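Local coordinates for protein D-3-phosphoglycerate dehydrogenase (Sulfolobus tokodaii, PDB 2EKL) that binds NAD and probably oxidises D-3-phosphoglycerate as a D-isomer specific 2-hydroxyacid dehydrogenase, at residues Val204-Asp209 against Thr231-Ala236; Val251-Thr256 against Arg277-Thr282; Asp12-Ile17 against Val29-Glu34; Lys7-Asp12 against Gly45-Ile50. All coordinates share one frame; numbering follows the deposited sequence.

Interaction 1 of 4, residues Val204-Asp209 against Thr231-Ala236; sequences VTVSKD and TSRAVA. With NAD (nicotinamide-adenine-dinucleotide), chain B.
R233 and V206 pass alongside with their side chains running opposite ways, the extended arginine chain laying its CD 4.0 Å from V206 CG2. Beyond CD, the guanidinium turns one face to V206 O, which sits 2.7 Å from R233 NH1 at an angle too poor for a hydrogen bond; NH2 is taken by a salt bridge to D80. The same methyl, V206 CG2, lodged between its own backbone N and carbonyl carbon, also meets V235 CG2 at 3.8 Å. V204 divides its two methyls: CG2 packs on A236 CB at 3.8 Å, while CG1 lies against the adenine, 3.6 Å from NAD C4A. Both loops follow neighbouring parallel strands of the Rossmann-type NAD domain, and the dinucleotide binds across their ends. An alanine at R233 would probably leave D80 without its cationic mate and open a gap beside V206 CG2. V204 O accepts from NAD O3D (2.5 Å) and T231 O from the carboxamide NAD N7N (3.2 Å), while S232 CB abuts V204 O and its OG bonds N230.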
loop_
_atom_site.group_PDB
_atom_site.type_symbol
_atom_site.label_atom_id
_atom_site.label_comp_id
_atom_site.label_asym_id
_atom_site.label_seq_id
_atom_site.Cartn_x
_atom_site.Cartn_y
_atom_site.Cartn_z
ATOM N N VAL A 204 13.268 1.032 13.967
ATOM C CA VAL A 204 14.348 1.309 14.906
ATOM C C VAL A 204 15.712 1.526 14.272
ATOM O O VAL A 204 15.963 1.118 13.137
ATOM C CB VAL A 204 14.505 0.148 15.913
ATOM C CG1 VAL A 204 13.217 -0.046 16.694
ATOM C CG2 VAL A 204 14.883 -1.135 15.171
ATOM N N THR A 205 16.586 2.183 15.028
ATOM C CA THR A 205 17.960 2.417 14.616
ATOM C C THR A 205 18.779 1.536 15.548
ATOM O O THR A 205 18.814 1.763 16.758
ATOM C CB THR A 205 18.392 3.877 14.828
ATOM O OG1 THR A 205 18.075 4.275 16.167
ATOM C CG2 THR A 205 17.698 4.790 13.831
ATOM N N VAL A 206 19.415 0.517 14.986
ATOM C CA VAL A 206 20.224 -0.403 15.771
ATOM C C VAL A 206 21.541 -0.668 15.060
ATOM O O VAL A 206 21.657 -0.451 13.853
ATOM C CB VAL A 206 19.492 -1.746 15.982
ATOM C CG1 VAL A 206 18.252 -1.535 16.839
ATOM C CG2 VAL A 206 19.104 -2.343 14.639
ATOM N N SER A 207 22.533 -1.133 15.812
ATOM C CA SER A 207 23.841 -1.430 15.243
ATOM C C SER A 207 23.850 -2.829 14.632
ATOM O O SER A 207 22.924 -3.614 14.836
ATOM C CB SER A 207 24.920 -1.323 16.323
ATOM O OG SER A 207 24.654 -2.204 17.399
ATOM N N LYS A 208 24.905 -3.136 13.883
ATOM C CA LYS A 208 25.037 -4.432 13.227
ATOM C C LYS A 208 25.364 -5.576 14.185
ATOM O O LYS A 208 24.938 -6.711 13.966
ATOM C CB LYS A 208 26.120 -4.363 12.147
ATOM C CG LYS A 208 26.432 -5.706 11.499
ATOM C CD LYS A 208 27.657 -5.624 10.602
ATOM C CE LYS A 208 28.010 -6.989 10.028
ATOM N NZ LYS A 208 29.245 -6.944 9.197
ATOM N N ASP A 209 26.117 -5.282 15.240
ATOM C CA ASP A 209 26.511 -6.308 16.203
ATOM C C ASP A 209 25.593 -6.436 17.414
ATOM O O ASP A 209 25.879 -7.204 18.334
ATOM C CB ASP A 209 27.945 -6.055 16.674
ATOM C CG ASP A 209 28.949 -6.125 15.541
ATOM O OD1 ASP A 209 29.058 -7.199 14.911
ATOM O OD2 ASP A 209 29.627 -5.110 15.280
ATOM N N THR A 231 10.892 -1.957 7.632
ATOM C CA THR A 231 11.558 -1.122 6.639
ATOM C C THR A 231 12.742 -0.427 7.296
ATOM O O THR A 231 13.296 0.518 6.742
ATOM C CB THR A 231 10.625 -0.043 6.044
ATOM O OG1 THR A 231 10.086 0.766 7.096
ATOM C CG2 THR A 231 9.494 -0.688 5.261
ATOM N N SER A 232 13.132 -0.907 8.473
ATOM C CA SER A 232 14.254 -0.315 9.197
ATOM C C SER A 232 15.551 -1.087 8.963
ATOM O O SER A 232 16.311 -0.758 8.048
ATOM C CB SER A 232 13.931 -0.226 10.697
ATOM O OG SER A 232 13.665 -1.496 11.268
ATOM N N ARG A 233 15.813 -2.100 9.786
ATOM C CA ARG A 233 17.015 -2.917 9.642
ATOM C C ARG A 233 16.701 -4.397 9.843
ATOM O O ARG A 233 15.959 -4.767 10.753
ATOM C CB ARG A 233 18.091 -2.501 10.648
ATOM C CG ARG A 233 18.843 -1.235 10.281
ATOM C CD ARG A 233 20.227 -1.252 10.904
ATOM N NE ARG A 233 21.021 -0.086 10.531
ATOM C CZ ARG A 233 22.301 0.075 10.852
ATOM N NH1 ARG A 233 22.932 -0.861 11.551
ATOM N NH2 ARG A 233 22.950 1.171 10.478
ATOM N N ALA A 234 17.279 -5.240 8.998
ATOM C CA ALA A 234 17.050 -6.674 9.091
ATOM C C ALA A 234 17.521 -7.239 10.430
ATOM O O ALA A 234 16.841 -8.074 11.025
ATOM C CB ALA A 234 17.756 -7.393 7.939
ATOM N N VAL A 235 18.673 -6.775 10.908
ATOM C CA VAL A 235 19.227 -7.269 12.170
ATOM C C VAL A 235 18.348 -7.029 13.399
ATOM O O VAL A 235 18.596 -7.606 14.460
ATOM C CB VAL A 235 20.637 -6.673 12.446
ATOM C CG1 VAL A 235 21.581 -7.035 11.313
ATOM C CG2 VAL A 235 20.553 -5.167 12.613
ATOM N N ALA A 236 17.328 -6.186 13.262
ATOM C CA ALA A 236 16.427 -5.912 14.376
ATOM C C ALA A 236 15.567 -7.144 14.646
ATOM O O ALA A 236 14.944 -7.262 15.701
ATOM C CB ALA A 236 15.535 -4.713 14.051
HETATM P PA NAD B . 15.029 7.860 13.969
HETATM O O1A NAD B . 14.254 9.094 13.752
HETATM O O2A NAD B . 16.416 8.027 14.566
HETATM O O5B NAD B . 14.123 6.898 14.875
HETATM C C5B NAD B . 14.635 5.640 15.287
HETATM C C4B NAD B . 13.853 5.344 16.705
HETATM O O4B NAD B . 13.951 3.956 17.065
HETATM C C3B NAD B . 14.375 6.302 17.827
HETATM O O3B NAD B . 13.308 7.011 18.454
HETATM C C2B NAD B . 15.180 5.346 18.715
HETATM O O2B NAD B . 15.364 5.699 20.064
HETATM C C1B NAD B . 14.410 4.105 18.449
HETATM N N9A NAD B . 15.097 2.857 18.910
HETATM C C8A NAD B . 16.424 2.462 18.815
HETATM N N7A NAD B . 16.576 1.242 19.381
HETATM C C5A NAD B . 15.368 0.840 19.839
HETATM C C6A NAD B . 14.863 -0.336 20.523
HETATM N N6A NAD B . 15.666 -1.337 20.842
HETATM N N1A NAD B . 13.471 -0.424 20.866
HETATM C C2A NAD B . 12.551 0.628 20.549
HETATM N N3A NAD B . 13.039 1.776 19.882
HETATM C C4A NAD B . 14.415 1.868 19.540
HETATM O O3 NAD B . 15.238 7.101 12.563
HETATM P PN NAD B . 14.287 7.049 11.260
HETATM O O1N NAD B . 12.876 7.104 11.668
HETATM O O2N NAD B . 14.765 8.174 10.404
HETATM O O5D NAD B . 14.785 5.668 10.684
HETATM C C5D NAD B . 14.283 4.466 11.228
HETATM C C4D NAD B . 14.907 3.255 10.565
HETATM O O4D NAD B . 14.575 3.173 9.191
HETATM C C3D NAD B . 16.460 3.169 10.601
HETATM O O3D NAD B . 16.895 1.833 10.895
HETATM C C2D NAD B . 16.864 3.669 9.261
HETATM O O2D NAD B . 18.217 3.388 8.958
HETATM C C1D NAD B . 15.778 3.007 8.460
HETATM N N1N NAD B . 15.518 3.513 7.082
HETATM C C2N NAD B . 15.356 2.552 6.036
HETATM C C3N NAD B . 15.106 3.013 4.709
HETATM C C7N NAD B . 14.931 2.024 3.620
HETATM O O7N NAD B . 15.400 2.361 2.407
HETATM N N7N NAD B . 14.351 0.842 3.769
HETATM C C4N NAD B . 15.029 4.481 4.479
HETATM C C5N NAD B . 15.197 5.445 5.551
HETATM C C6N NAD B . 15.444 4.944 6.868
#

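Interaction 2 of 4, residues Val251-Thr256 against Arg277-Thr282; sequences VYAYAT and RVIVTT
Strands 251-256 and 278-280 are the two ends of a beta-alpha-beta crossover, through helix 267-274, at one edge of the parallel sheet of the NAD-binding domain. Y254 pairs with V278, A255 with I279 and T256 with V280. Four backbone bonds zip the pair: Y254 N to R277 O, I279 N to Y254 O (2.8 Å, nearly straight at 176°), T256 N to I279 O and T281 N to T256 O. On one face T256 and V280 run alongside with a common direction, CG2 to CG2 4.0 Å; on the other, A255 CB rests 4.1 Å from I279 CB, and I279 packs on M124 of the second subunit. Near Y252, where strand 251-256 is broken, the R277 side chain replaces backbone pairing as the bridge. Its extended chain runs beside Y252 O, 3.3 Å from R277 CD. An alanine in place of R277 is likely to leave V251 O without the guanidinium N-H it accepts from and uncover the bend at Y252. T281 OG1 bonds D257, a residue that binds NAD. R277 NH1 reaches V251 O at 2.9 Å with the oxygen in the guanidinium plane, though the donor stands above the carbonyl plane, 48° out of it.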
loop_
_atom_site.group_PDB
_atom_site.type_symbol
_atom_site.label_atom_id
_atom_site.label_comp_id
_atom_site.label_asym_id
_atom_site.label_seq_id
_atom_site.Cartn_x
_atom_site.Cartn_y
_atom_site.Cartn_z
ATOM N N VAL A 251 2.814 -16.468 12.444
ATOM C CA VAL A 251 2.964 -15.211 11.716
ATOM C C VAL A 251 2.203 -15.296 10.401
ATOM O O VAL A 251 2.479 -16.165 9.574
ATOM C CB VAL A 251 4.460 -14.913 11.435
ATOM C CG1 VAL A 251 4.604 -13.636 10.613
ATOM C CG2 VAL A 251 5.215 -14.780 12.757
ATOM N N TYR A 252 1.233 -14.404 10.220
ATOM C CA TYR A 252 0.431 -14.385 9.003
ATOM C C TYR A 252 1.303 -13.970 7.825
ATOM O O TYR A 252 1.199 -14.526 6.724
ATOM C CB TYR A 252 -0.728 -13.395 9.158
ATOM C CG TYR A 252 -1.662 -13.347 7.972
ATOM C CD1 TYR A 252 -2.633 -14.332 7.783
ATOM C CD2 TYR A 252 -1.574 -12.318 7.034
ATOM C CE1 TYR A 252 -3.496 -14.291 6.689
ATOM C CE2 TYR A 252 -2.433 -12.270 5.933
ATOM C CZ TYR A 252 -3.391 -13.258 5.770
ATOM O OH TYR A 252 -4.251 -13.216 4.695
ATOM N N ALA A 253 2.170 -12.990 8.061
ATOM C CA ALA A 253 3.052 -12.508 7.013
ATOM C C ALA A 253 4.154 -11.608 7.548
ATOM O O ALA A 253 3.993 -10.949 8.580
ATOM C CB ALA A 253 2.236 -11.748 5.954
ATOM N N TYR A 254 5.279 -11.608 6.842
ATOM C CA TYR A 254 6.411 -10.753 7.169
ATOM C C TYR A 254 6.654 -9.956 5.890
ATOM O O TYR A 254 6.946 -10.531 4.836
ATOM C CB TYR A 254 7.662 -11.575 7.510
ATOM C CG TYR A 254 8.881 -10.732 7.852
ATOM C CD1 TYR A 254 8.904 -9.928 8.997
ATOM C CD2 TYR A 254 10.014 -10.747 7.039
ATOM C CE1 TYR A 254 10.030 -9.164 9.319
ATOM C CE2 TYR A 254 11.142 -9.989 7.353
ATOM C CZ TYR A 254 11.143 -9.200 8.493
ATOM O OH TYR A 254 12.260 -8.461 8.806
ATOM N N ALA A 255 6.491 -8.640 5.971
ATOM C CA ALA A 255 6.692 -7.766 4.814
ATOM C C ALA A 255 7.901 -6.900 5.111
ATOM O O ALA A 255 7.905 -6.156 6.088
ATOM C CB ALA A 255 5.456 -6.899 4.592
ATOM N N THR A 256 8.919 -6.967 4.260
ATOM C CA THR A 256 10.133 -6.214 4.527
ATOM C C THR A 256 10.802 -5.611 3.300
ATOM O O THR A 256 10.678 -6.129 2.191
ATOM C CB THR A 256 11.152 -7.127 5.245
ATOM O OG1 THR A 256 12.306 -6.373 5.617
ATOM C CG2 THR A 256 11.579 -8.272 4.324
ATOM N N ARG A 277 4.404 -16.548 2.726
ATOM C CA ARG A 277 4.042 -15.568 3.750
ATOM C C ARG A 277 5.066 -14.446 3.886
ATOM O O ARG A 277 4.914 -13.551 4.723
ATOM C CB ARG A 277 3.853 -16.258 5.104
ATOM C CG ARG A 277 2.727 -17.270 5.110
ATOM C CD ARG A 277 2.335 -17.665 6.521
ATOM N NE ARG A 277 1.183 -18.560 6.504
ATOM C CZ ARG A 277 0.446 -18.853 7.571
ATOM N NH1 ARG A 277 0.737 -18.319 8.750
ATOM N NH2 ARG A 277 -0.589 -19.675 7.454
ATOM N N VAL A 278 6.113 -14.492 3.069
ATOM C CA VAL A 278 7.139 -13.463 3.114
ATOM C C VAL A 278 7.049 -12.563 1.884
ATOM O O VAL A 278 7.051 -13.041 0.745
ATOM C CB VAL A 278 8.551 -14.092 3.215
ATOM C CG1 VAL A 278 9.621 -13.011 3.104
ATOM C CG2 VAL A 278 8.681 -14.831 4.547
ATOM N N ILE A 279 6.945 -11.259 2.138
ATOM C CA ILE A 279 6.850 -10.239 1.090
ATOM C C ILE A 279 8.114 -9.388 1.177
ATOM O O ILE A 279 8.439 -8.867 2.242
ATOM C CB ILE A 279 5.606 -9.324 1.301
ATOM C CG1 ILE A 279 4.313 -10.116 1.081
ATOM C CG2 ILE A 279 5.655 -8.146 0.338
ATOM C CD1 ILE A 279 3.955 -11.074 2.201
ATOM N N VAL A 280 8.815 -9.234 0.059
ATOM C CA VAL A 280 10.061 -8.481 0.066
ATOM C C VAL A 280 10.249 -7.486 -1.074
ATOM O O VAL A 280 9.996 -7.802 -2.236
ATOM C CB VAL A 280 11.289 -9.444 0.008
ATOM C CG1 VAL A 280 12.583 -8.650 0.195
ATOM C CG2 VAL A 280 11.163 -10.539 1.057
ATOM N N THR A 281 10.686 -6.276 -0.736
ATOM C CA THR A 281 11.006 -5.292 -1.757
ATOM C C THR A 281 12.524 -5.162 -1.663
ATOM O O THR A 281 13.119 -5.423 -0.613
ATOM C CB THR A 281 10.291 -3.934 -1.550
ATOM O OG1 THR A 281 10.329 -3.557 -0.170
ATOM C CG2 THR A 281 8.833 -4.041 -2.016
ATOM N N THR A 282 13.149 -4.772 -2.765
ATOM C CA THR A 282 14.601 -4.699 -2.849
ATOM C C THR A 282 15.303 -3.470 -2.267
ATOM O O THR A 282 16.149 -2.856 -2.922
ATOM C CB THR A 282 15.017 -4.896 -4.321
ATOM O OG1 THR A 282 14.375 -3.910 -5.134
ATOM C CG2 THR A 282 14.572 -6.271 -4.810
#

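Interaction 3 of 4, residues Asp12-Ile17 against Val29-Glu34; sequences DPIDEI and VDYMPE
The Y31 ring meets D12, P13 and I14 with its edge, in the loop between strand 7-10 and helix 16-24 of a beta-alpha-beta unit completed by strand 28-31. This is the close-packed part: D12 O lies near the ring plane, 3.4 Å from Y31 CE1, and P13 CA approaches Y31 OH. CG of Y31 is anti to the backbone N (chi1 -175°), and the far end of the ring, CE1 and OH, meets the loop. P33 CD sits 3.7 Å above the centre of one ring face, and I19 of helix 16-24 also packs on the tyrosine. The two prolines cross obliquely and close, P13 CG 3.6 Å from P33 CB. D12 also anchors the loop: its carboxylate bonds R53 N and forms a salt bridge with R55. The solvent side is looser. P13 is exposed, as is D15, the N-cap of helix 16-24, whose OD1 accepts from I17 N at 2.8 Å through the anti lone pair. One bond joins the segments, I14 N to Y31 OH, 3.3 Å long and bent to 144°.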
loop_
_atom_site.group_PDB
_atom_site.type_symbol
_atom_site.label_atom_id
_atom_site.label_comp_id
_atom_site.label_asym_id
_atom_site.label_seq_id
_atom_site.Cartn_x
_atom_site.Cartn_y
_atom_site.Cartn_z
ATOM N N ASP A 12 32.626 8.345 -5.968
ATOM C CA ASP A 12 31.521 7.554 -6.498
ATOM C C ASP A 12 30.616 8.379 -7.397
ATOM O O ASP A 12 30.598 9.608 -7.320
ATOM C CB ASP A 12 30.683 6.982 -5.352
ATOM C CG ASP A 12 31.468 6.034 -4.469
ATOM O OD1 ASP A 12 32.006 5.039 -4.995
ATOM O OD2 ASP A 12 31.540 6.284 -3.249
ATOM N N PRO A 13 29.852 7.709 -8.273
ATOM C CA PRO A 13 28.939 8.419 -9.174
ATOM C C PRO A 13 27.883 9.124 -8.326
ATOM O O PRO A 13 27.141 8.472 -7.597
ATOM C CB PRO A 13 28.333 7.293 -10.010
ATOM C CG PRO A 13 29.415 6.247 -10.019
ATOM C CD PRO A 13 29.896 6.270 -8.591
ATOM N N ILE A 14 27.814 10.448 -8.407
ATOM C CA ILE A 14 26.830 11.181 -7.616
ATOM C C ILE A 14 26.045 12.196 -8.435
ATOM O O ILE A 14 26.375 12.470 -9.590
ATOM C CB ILE A 14 27.488 11.932 -6.442
ATOM C CG1 ILE A 14 28.494 12.950 -6.974
ATOM C CG2 ILE A 14 28.172 10.943 -5.502
ATOM C CD1 ILE A 14 29.008 13.896 -5.916
ATOM N N ASP A 15 25.003 12.747 -7.821
ATOM C CA ASP A 15 24.154 13.738 -8.470
ATOM C C ASP A 15 25.016 14.916 -8.898
ATOM O O ASP A 15 25.806 15.433 -8.112
ATOM C CB ASP A 15 23.070 14.212 -7.504
ATOM C CG ASP A 15 21.964 14.981 -8.201
ATOM O OD1 ASP A 15 22.255 16.017 -8.834
ATOM O OD2 ASP A 15 20.799 14.546 -8.113
ATOM N N GLU A 16 24.855 15.338 -10.147
ATOM C CA GLU A 16 25.641 16.437 -10.691
ATOM C C GLU A 16 25.438 17.769 -9.971
ATOM O O GLU A 16 26.275 18.663 -10.076
ATOM C CB GLU A 16 25.333 16.605 -12.182
ATOM C CG GLU A 16 26.383 17.395 -12.951
ATOM C CD GLU A 16 27.742 16.714 -12.947
ATOM O OE1 GLU A 16 27.816 15.528 -13.332
ATOM O OE2 GLU A 16 28.737 17.365 -12.561
ATOM N N ILE A 17 24.339 17.904 -9.236
ATOM C CA ILE A 17 24.071 19.148 -8.522
ATOM C C ILE A 17 25.205 19.508 -7.562
ATOM O O ILE A 17 25.634 20.662 -7.503
ATOM C CB ILE A 17 22.745 19.071 -7.726
ATOM C CG1 ILE A 17 22.484 20.399 -7.007
ATOM C CG2 ILE A 17 22.809 17.944 -6.710
ATOM C CD1 ILE A 17 22.365 21.593 -7.931
ATOM N N VAL A 29 37.651 20.257 -8.109
ATOM C CA VAL A 29 36.962 18.983 -7.948
ATOM C C VAL A 29 37.471 17.870 -8.864
ATOM O O VAL A 29 37.410 17.978 -10.089
ATOM C CB VAL A 29 35.445 19.154 -8.179
ATOM C CG1 VAL A 29 34.731 17.818 -7.991
ATOM C CG2 VAL A 29 34.888 20.198 -7.217
ATOM N N ASP A 30 37.983 16.802 -8.258
ATOM C CA ASP A 30 38.462 15.657 -9.022
ATOM C C ASP A 30 37.406 14.570 -8.912
ATOM O O ASP A 30 37.225 13.972 -7.853
ATOM C CB ASP A 30 39.801 15.150 -8.478
ATOM C CG ASP A 30 40.934 16.126 -8.725
ATOM O OD1 ASP A 30 40.822 16.939 -9.667
ATOM O OD2 ASP A 30 41.943 16.072 -7.992
ATOM N N TYR A 31 36.700 14.332 -10.012
ATOM C CA TYR A 31 35.640 13.334 -10.052
ATOM C C TYR A 31 36.153 11.997 -10.583
ATOM O O TYR A 31 36.365 11.838 -11.784
ATOM C CB TYR A 31 34.499 13.854 -10.926
ATOM C CG TYR A 31 33.266 12.984 -10.961
ATOM C CD1 TYR A 31 32.736 12.438 -9.791
ATOM C CD2 TYR A 31 32.588 12.758 -12.158
ATOM C CE1 TYR A 31 31.562 11.695 -9.813
ATOM C CE2 TYR A 31 31.414 12.017 -12.188
ATOM C CZ TYR A 31 30.907 11.491 -11.014
ATOM O OH TYR A 31 29.739 10.767 -11.040
ATOM N N MET A 32 36.348 11.047 -9.673
ATOM C CA MET A 32 36.844 9.714 -10.012
ATOM C C MET A 32 35.846 8.683 -9.484
ATOM O O MET A 32 36.133 7.954 -8.535
ATOM C CB MET A 32 38.219 9.506 -9.368
ATOM C CG MET A 32 39.210 10.616 -9.696
ATOM S SD MET A 32 40.852 10.406 -8.970
ATOM C CE MET A 32 41.616 9.323 -10.174
ATOM N N PRO A 33 34.662 8.597 -10.115
ATOM C CA PRO A 33 33.590 7.676 -9.732
ATOM C C PRO A 33 33.913 6.184 -9.678
ATOM O O PRO A 33 33.135 5.410 -9.135
ATOM C CB PRO A 33 32.485 8.000 -10.736
ATOM C CG PRO A 33 33.252 8.388 -11.951
ATOM C CD PRO A 33 34.326 9.284 -11.376
ATOM N N GLU A 34 35.047 5.776 -10.237
ATOM C CA GLU A 34 35.420 4.365 -10.200
ATOM C C GLU A 34 36.852 4.136 -9.729
ATOM O O GLU A 34 37.461 3.109 -10.034
ATOM C CB GLU A 34 35.187 3.706 -11.568
ATOM C CG GLU A 34 35.646 4.512 -12.769
ATOM C CD GLU A 34 35.180 3.902 -14.084
ATOM O OE1 GLU A 34 33.976 3.583 -14.196
ATOM O OE2 GLU A 34 36.010 3.746 -15.005
#

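Interaction 4 of 4, residues Lys7-Asp12 against Gly45-Ile50; sequences KALITD and GNYDII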
loop_
_atom_site.group_PDB
_atom_site.type_symbol
_atom_site.label_atom_id
_atom_site.label_comp_id
_atom_site.label_asym_id
_atom_site.label_seq_id
_atom_site.Cartn_x
_atom_site.Cartn_y
_atom_site.Cartn_z
ATOM N N LYS A 7 40.871 21.372 -2.261
ATOM C CA LYS A 7 40.708 20.269 -3.206
ATOM C C LYS A 7 39.694 19.233 -2.710
ATOM O O LYS A 7 39.747 18.766 -1.580
ATOM C CB LYS A 7 42.069 19.604 -3.406
ATOM C CG LYS A 7 43.122 20.579 -3.934
ATOM C CD LYS A 7 44.288 19.859 -4.611
ATOM C CE LYS A 7 45.291 19.279 -3.610
ATOM N NZ LYS A 7 46.298 18.494 -4.320
ATOM N N ALA A 8 38.763 18.844 -3.576
ATOM C CA ALA A 8 37.759 17.845 -3.222
ATOM C C ALA A 8 37.830 16.630 -4.138
ATOM O O ALA A 8 37.982 16.766 -5.352
ATOM C CB ALA A 8 36.363 18.460 -3.287
ATOM N N LEU A 9 37.719 15.445 -3.548
ATOM C CA LEU A 9 37.744 14.201 -4.307
ATOM C C LEU A 9 36.392 13.512 -4.193
ATOM O O LEU A 9 35.907 13.258 -3.093
ATOM C CB LEU A 9 38.836 13.264 -3.777
ATOM C CG LEU A 9 38.906 11.876 -4.430
ATOM C CD1 LEU A 9 39.361 12.001 -5.878
ATOM C CD2 LEU A 9 39.868 10.995 -3.652
ATOM N N ILE A 10 35.772 13.236 -5.335
ATOM C CA ILE A 10 34.486 12.550 -5.360
ATOM C C ILE A 10 34.821 11.166 -5.900
ATOM O O ILE A 10 35.279 11.021 -7.032
ATOM C CB ILE A 10 33.487 13.280 -6.269
ATOM C CG1 ILE A 10 33.296 14.714 -5.757
ATOM C CG2 ILE A 10 32.152 12.545 -6.273
ATOM C CD1 ILE A 10 32.322 15.546 -6.563
ATOM N N THR A 11 34.588 10.154 -5.073
ATOM C CA THR A 11 34.950 8.786 -5.415
ATOM C C THR A 11 33.873 7.894 -6.008
ATOM O O THR A 11 34.178 6.800 -6.491
ATOM C CB THR A 11 35.508 8.084 -4.174
ATOM O OG1 THR A 11 34.463 7.938 -3.203
ATOM C CG2 THR A 11 36.635 8.916 -3.560
ATOM N N ASP A 12 32.626 8.345 -5.968
ATOM C CA ASP A 12 31.521 7.554 -6.498
ATOM C C ASP A 12 30.616 8.379 -7.397
ATOM O O ASP A 12 30.598 9.608 -7.320
ATOM C CB ASP A 12 30.683 6.982 -5.352
ATOM C CG ASP A 12 31.468 6.034 -4.469
ATOM O OD1 ASP A 12 32.006 5.039 -4.995
ATOM O OD2 ASP A 12 31.540 6.284 -3.249
ATOM N N GLY A 45 45.721 11.763 0.451
ATOM C CA GLY A 45 46.464 12.754 1.209
ATOM C C GLY A 45 46.491 14.146 0.607
ATOM O O GLY A 45 46.899 15.096 1.273
ATOM N N ASN A 46 46.052 14.284 -0.641
ATOM C CA ASN A 46 46.063 15.583 -1.299
ATOM C C ASN A 46 44.747 16.344 -1.198
ATOM O O ASN A 46 44.629 17.439 -1.746
ATOM C CB ASN A 46 46.393 15.430 -2.787
ATOM C CG ASN A 46 47.568 14.509 -3.040
ATOM O OD1 ASN A 46 48.600 14.599 -2.378
ATOM N ND2 ASN A 46 47.420 13.623 -4.019
ATOM N N TYR A 47 43.764 15.791 -0.495
ATOM C CA TYR A 47 42.459 16.443 -0.433
ATOM C C TYR A 47 41.968 16.941 0.919
ATOM O O TYR A 47 42.234 16.340 1.958
ATOM C CB TYR A 47 41.408 15.505 -1.030
ATOM C CG TYR A 47 41.692 15.122 -2.466
ATOM C CD1 TYR A 47 41.317 15.954 -3.519
ATOM C CD2 TYR A 47 42.367 13.940 -2.767
ATOM C CE1 TYR A 47 41.607 15.618 -4.843
ATOM C CE2 TYR A 47 42.664 13.595 -4.083
ATOM C CZ TYR A 47 42.282 14.436 -5.113
ATOM O OH TYR A 47 42.576 14.089 -6.409
ATOM N N ASP A 48 41.226 18.043 0.867
ATOM C CA ASP A 48 40.635 18.678 2.043
ATOM C C ASP A 48 39.234 18.114 2.246
ATOM O O ASP A 48 38.715 18.079 3.365
ATOM C CB ASP A 48 40.497 20.182 1.814
ATOM C CG ASP A 48 41.806 20.841 1.471
ATOM O OD1 ASP A 48 42.631 21.026 2.391
ATOM O OD2 ASP A 48 42.007 21.167 0.282
ATOM N N ILE A 49 38.630 17.683 1.144
ATOM C CA ILE A 49 37.271 17.151 1.162
ATOM C C ILE A 49 37.150 15.869 0.343
ATOM O O ILE A 49 37.746 15.750 -0.723
ATOM C CB ILE A 49 36.277 18.170 0.547
ATOM C CG1 ILE A 49 36.359 19.509 1.284
ATOM C CG2 ILE A 49 34.862 17.609 0.593
ATOM C CD1 ILE A 49 35.604 20.635 0.600
ATOM N N ILE A 50 36.382 14.911 0.850
ATOM C CA ILE A 50 36.141 13.670 0.124
ATOM C C ILE A 50 34.626 13.485 0.111
ATOM O O ILE A 50 33.964 13.707 1.125
ATOM C CB ILE A 50 36.805 12.440 0.805
ATOM C CG1 ILE A 50 36.624 11.203 -0.081
ATOM C CG2 ILE A 50 36.196 12.195 2.179
ATOM C CD1 ILE A 50 37.277 9.947 0.467
#
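L9 and Y47 meet beside the junction of two neighbouring parallel strands, 7-10 and 49-52, in the five-stranded sheet that lies apart from the NAD-binding sheet in this chain. The hydrogen bonds are mostly backbone. K7 O is gripped by two donors, D48 N at 2.9 Å and I49 N at 3.1 Å, both in its carbonyl plane. L9 N donates to I49 O, tilted 27° from that carbonyl plane; with the I49 N bond it brackets A8 against I49, and L9 pairs with I50 through its further bond with V51. One side chain joins in just before strand 49-52 starts: D48 OD2 takes K7 N at 2.8 Å through its anti lone pair, while its OD1 is held by Y4 OH and by a salt bridge to K70. That lysine would probably favour the charged form of D48. Among apolar contacts, A8 CB and I49 CB touch at 3.8 Å on one face of the sheet; beyond the end of strand 7-10, T11 CG2 reaches I50 CG1 at 4.2 Å. The aromatic contact belongs to Y47, whose OH bonds D30. N46 CB lies off toward the rim on one face of the ring. On the opposite face L9 makes a CH-pi contact, with CB 3.5 Å from the Y47 centroid, and L9 CD2 lies 3.8 Å from Y47 CE2.

From the N terminus, strand 7-10 opens interaction 4, which closes only when the chain returns at 45-50. Interaction 3 is nested within that loop, bringing 29-34 back onto 12-17; the two share D12, and M32 N meets I10 O at 2.8 Å. Together they tie three adjacent strands, 28-31, 7-10 and 49-52, of one parallel sheet. Much later in the chain, interaction 1 joins two loops at the NAD site, and interaction 2 then closes in series, pairing the edge strand 278-280 with 251-256. Their centres are about 16 Å apart within the coenzyme domain, whereas the centres of interactions 2 and 4 lie about 41 Å apart, on opposite sides of the chain's centre.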